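Local coordinates for LPXTG cell wall surface protein (Streptococcus gordonii, PDB 4IGB) that is anchored to the streptococcal cell wall and probably acts as a surface adhesin, represented by its N-terminal N1 and N2 domains, at residues B[232-237]-B[241-246]. Residues are numbered along the deposited sequence; the frame is centred on the assembly and turned at random.
Sequences VQEEAS and SWIATQ
V232 and E234 pair with I243 and S241 as the two hydrogen-bonded rungs of an antiparallel hairpin, with Q233 and W242 forming the non-hydrogen-bonded pair between them. The strand axes approach to 4.8 Å and run at 152° to each other. Four backbone hydrogen bonds, two in each hydrogen-bonded pair, join the strands; E234 N to S241 O is 2.9 Å and nearly straight, whereas those of the V232–I243 pair are more bent. Between the rungs, the CA atoms of W242 and Q233 direct C-H groups at V232 O and S241 O.

Strand 232-235 is the outermost strand at one end of an antiparallel sheet in the N-terminal domain, and strand 239-243 links it to strand 210-214. Successive side chains of a strand go to opposite faces, so Q233 and W242 share one while V232, E234, S241 and I243 share the other. On the first, Q233 and W242 lie side by side. Q233, trans about chi1 (177°) and extended beyond CG, brings OE1 to the indole edge, where W242 NE1 donates to it over 2.9 Å. The bond is bent at the hydrogen, and NE1 stands above the amide carbonyl plane, not on a lone pair; the amide and indole planes are 68° apart. R223 also donates to OE1, while NE2 gives hydrogen bonds to E16 and E235, fixing the amide's rotation.

The opposite face mixes apolar and polar groups: V232 packs on I243, and V232 CG2 meets T245 CG2, just past the strand, at 3.7 Å. I243 CD1 lies against the E234 carboxylate, 3.6 Å from OE1, and one water bridges E234 O and S241 OG.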
loop_
_atom_site.group_PDB
_atom_site.type_symbol
_atom_site.label_atom_id
_atom_site.label_comp_id
_atom_site.label_asym_id
_atom_site.label_seq_id
_atom_site.Cartn_x
_atom_site.Cartn_y
_atom_site.Cartn_z
ATOM N N VAL B 232 -7.771 -19.172 -7.769
ATOM C CA VAL B 232 -8.933 -18.841 -8.572
ATOM C C VAL B 232 -9.307 -17.382 -8.284
ATOM O O VAL B 232 -9.436 -16.987 -7.118
ATOM C CB VAL B 232 -10.120 -19.769 -8.267
ATOM C CG1 VAL B 232 -11.422 -19.174 -8.787
ATOM C CG2 VAL B 232 -9.880 -21.150 -8.870
ATOM N N GLN B 233 -9.449 -16.580 -9.336
ATOM C CA GLN B 233 -9.892 -15.205 -9.171
ATOM C C GLN B 233 -11.368 -15.130 -9.494
ATOM O O GLN B 233 -11.801 -15.428 -10.604
ATOM C CB GLN B 233 -9.112 -14.223 -10.040
ATOM C CG GLN B 233 -9.654 -12.796 -9.911
ATOM C CD GLN B 233 -8.776 -11.770 -10.590
ATOM O OE1 GLN B 233 -7.542 -11.866 -10.556
ATOM N NE2 GLN B 233 -9.404 -10.785 -11.230
ATOM N N GLU B 234 -12.145 -14.732 -8.511
ATOM C CA GLU B 234 -13.572 -14.796 -8.646
ATOM C C GLU B 234 -14.148 -13.410 -8.456
ATOM O O GLU B 234 -14.081 -12.852 -7.367
ATOM C CB GLU B 234 -14.114 -15.749 -7.599
ATOM C CG GLU B 234 -15.592 -15.668 -7.381
ATOM C CD GLU B 234 -16.040 -16.692 -6.371
ATOM O OE1 GLU B 234 -15.955 -17.900 -6.691
ATOM O OE2 GLU B 234 -16.439 -16.284 -5.253
ATOM N N GLU B 235 -14.722 -12.864 -9.520
ATOM C CA GLU B 235 -15.265 -11.513 -9.481
ATOM C C GLU B 235 -16.780 -11.500 -9.309
ATOM O O GLU B 235 -17.531 -11.906 -10.208
ATOM C CB GLU B 235 -14.863 -10.752 -10.742
ATOM C CG GLU B 235 -13.398 -10.354 -10.748
ATOM C CD GLU B 235 -12.904 -9.918 -12.103
ATOM O OE1 GLU B 235 -13.737 -9.708 -13.012
ATOM O OE2 GLU B 235 -11.678 -9.781 -12.260
ATOM N N ALA B 236 -17.222 -11.041 -8.140
ATOM C CA ALA B 236 -18.635 -10.820 -7.892
ATOM C C ALA B 236 -18.889 -9.325 -8.023
ATOM O O ALA B 236 -17.953 -8.542 -8.223
ATOM C CB ALA B 236 -19.034 -11.336 -6.514
ATOM N N SER B 237 -20.144 -8.909 -7.929
ATOM C CA SER B 237 -20.450 -7.496 -8.157
ATOM C C SER B 237 -19.863 -6.582 -7.076
ATOM O O SER B 237 -19.488 -5.447 -7.352
ATOM C CB SER B 237 -21.955 -7.290 -8.248
ATOM O OG SER B 237 -22.556 -7.773 -7.071
ATOM N N SER B 241 -12.432 -12.006 -5.208
ATOM C CA SER B 241 -11.776 -12.880 -4.240
ATOM C C SER B 241 -10.685 -13.692 -4.900
ATOM O O SER B 241 -10.795 -14.055 -6.071
ATOM C CB SER B 241 -12.785 -13.846 -3.625
ATOM O OG SER B 241 -13.745 -13.165 -2.839
ATOM N N TRP B 242 -9.637 -13.982 -4.141
ATOM C CA TRP B 242 -8.591 -14.880 -4.598
ATOM C C TRP B 242 -8.611 -16.123 -3.732
ATOM O O TRP B 242 -8.400 -16.050 -2.520
ATOM C CB TRP B 242 -7.236 -14.171 -4.601
ATOM C CG TRP B 242 -7.183 -13.174 -5.704
ATOM C CD1 TRP B 242 -6.773 -13.393 -6.994
ATOM C CD2 TRP B 242 -7.617 -11.804 -5.651
ATOM N NE1 TRP B 242 -6.897 -12.240 -7.731
ATOM C CE2 TRP B 242 -7.412 -11.249 -6.930
ATOM C CE3 TRP B 242 -8.143 -10.991 -4.642
ATOM C CZ2 TRP B 242 -7.708 -9.925 -7.225
ATOM C CZ3 TRP B 242 -8.433 -9.664 -4.940
ATOM C CH2 TRP B 242 -8.216 -9.150 -6.218
ATOM N N ILE B 243 -8.898 -17.263 -4.354
ATOM C CA ILE B 243 -9.269 -18.456 -3.604
ATOM C C ILE B 243 -8.232 -19.555 -3.748
ATOM O O ILE B 243 -7.775 -19.835 -4.850
ATOM C CB ILE B 243 -10.649 -18.952 -4.046
ATOM C CG1 ILE B 243 -11.680 -17.827 -3.851
ATOM C CG2 ILE B 243 -11.048 -20.212 -3.260
ATOM C CD1 ILE B 243 -12.981 -18.020 -4.604
ATOM N N ALA B 244 -7.844 -20.148 -2.621
ATOM C CA ALA B 244 -6.823 -21.194 -2.596
ATOM C C ALA B 244 -7.192 -22.399 -3.452
ATOM O O ALA B 244 -8.350 -22.809 -3.499
ATOM C CB ALA B 244 -6.552 -21.642 -1.170
ATOM N N THR B 245 -6.195 -22.975 -4.117
ATOM C CA THR B 245 -6.408 -24.216 -4.859
ATOM C C THR B 245 -5.439 -25.329 -4.462
ATOM O O THR B 245 -5.714 -26.502 -4.709
ATOM C CB THR B 245 -6.340 -24.012 -6.389
ATOM O OG1 THR B 245 -5.038 -23.531 -6.754
ATOM C CG2 THR B 245 -7.393 -23.012 -6.841
ATOM N N GLN B 246 -4.311 -24.979 -3.850
ATOM C CA GLN B 246 -3.325 -25.998 -3.508
ATOM C C GLN B 246 -2.323 -25.539 -2.462
ATOM O O GLN B 246 -2.116 -24.341 -2.261
ATOM C CB GLN B 246 -2.583 -26.463 -4.763
ATOM C CG GLN B 246 -1.892 -25.339 -5.526
ATOM C CD GLN B 246 -0.925 -25.857 -6.583
ATOM O OE1 GLN B 246 -1.309 -26.137 -7.727
ATOM N NE2 GLN B 246 0.342 -25.985 -6.202
HETATM O O HOH W 1 -15.721 -12.920 -4.821
#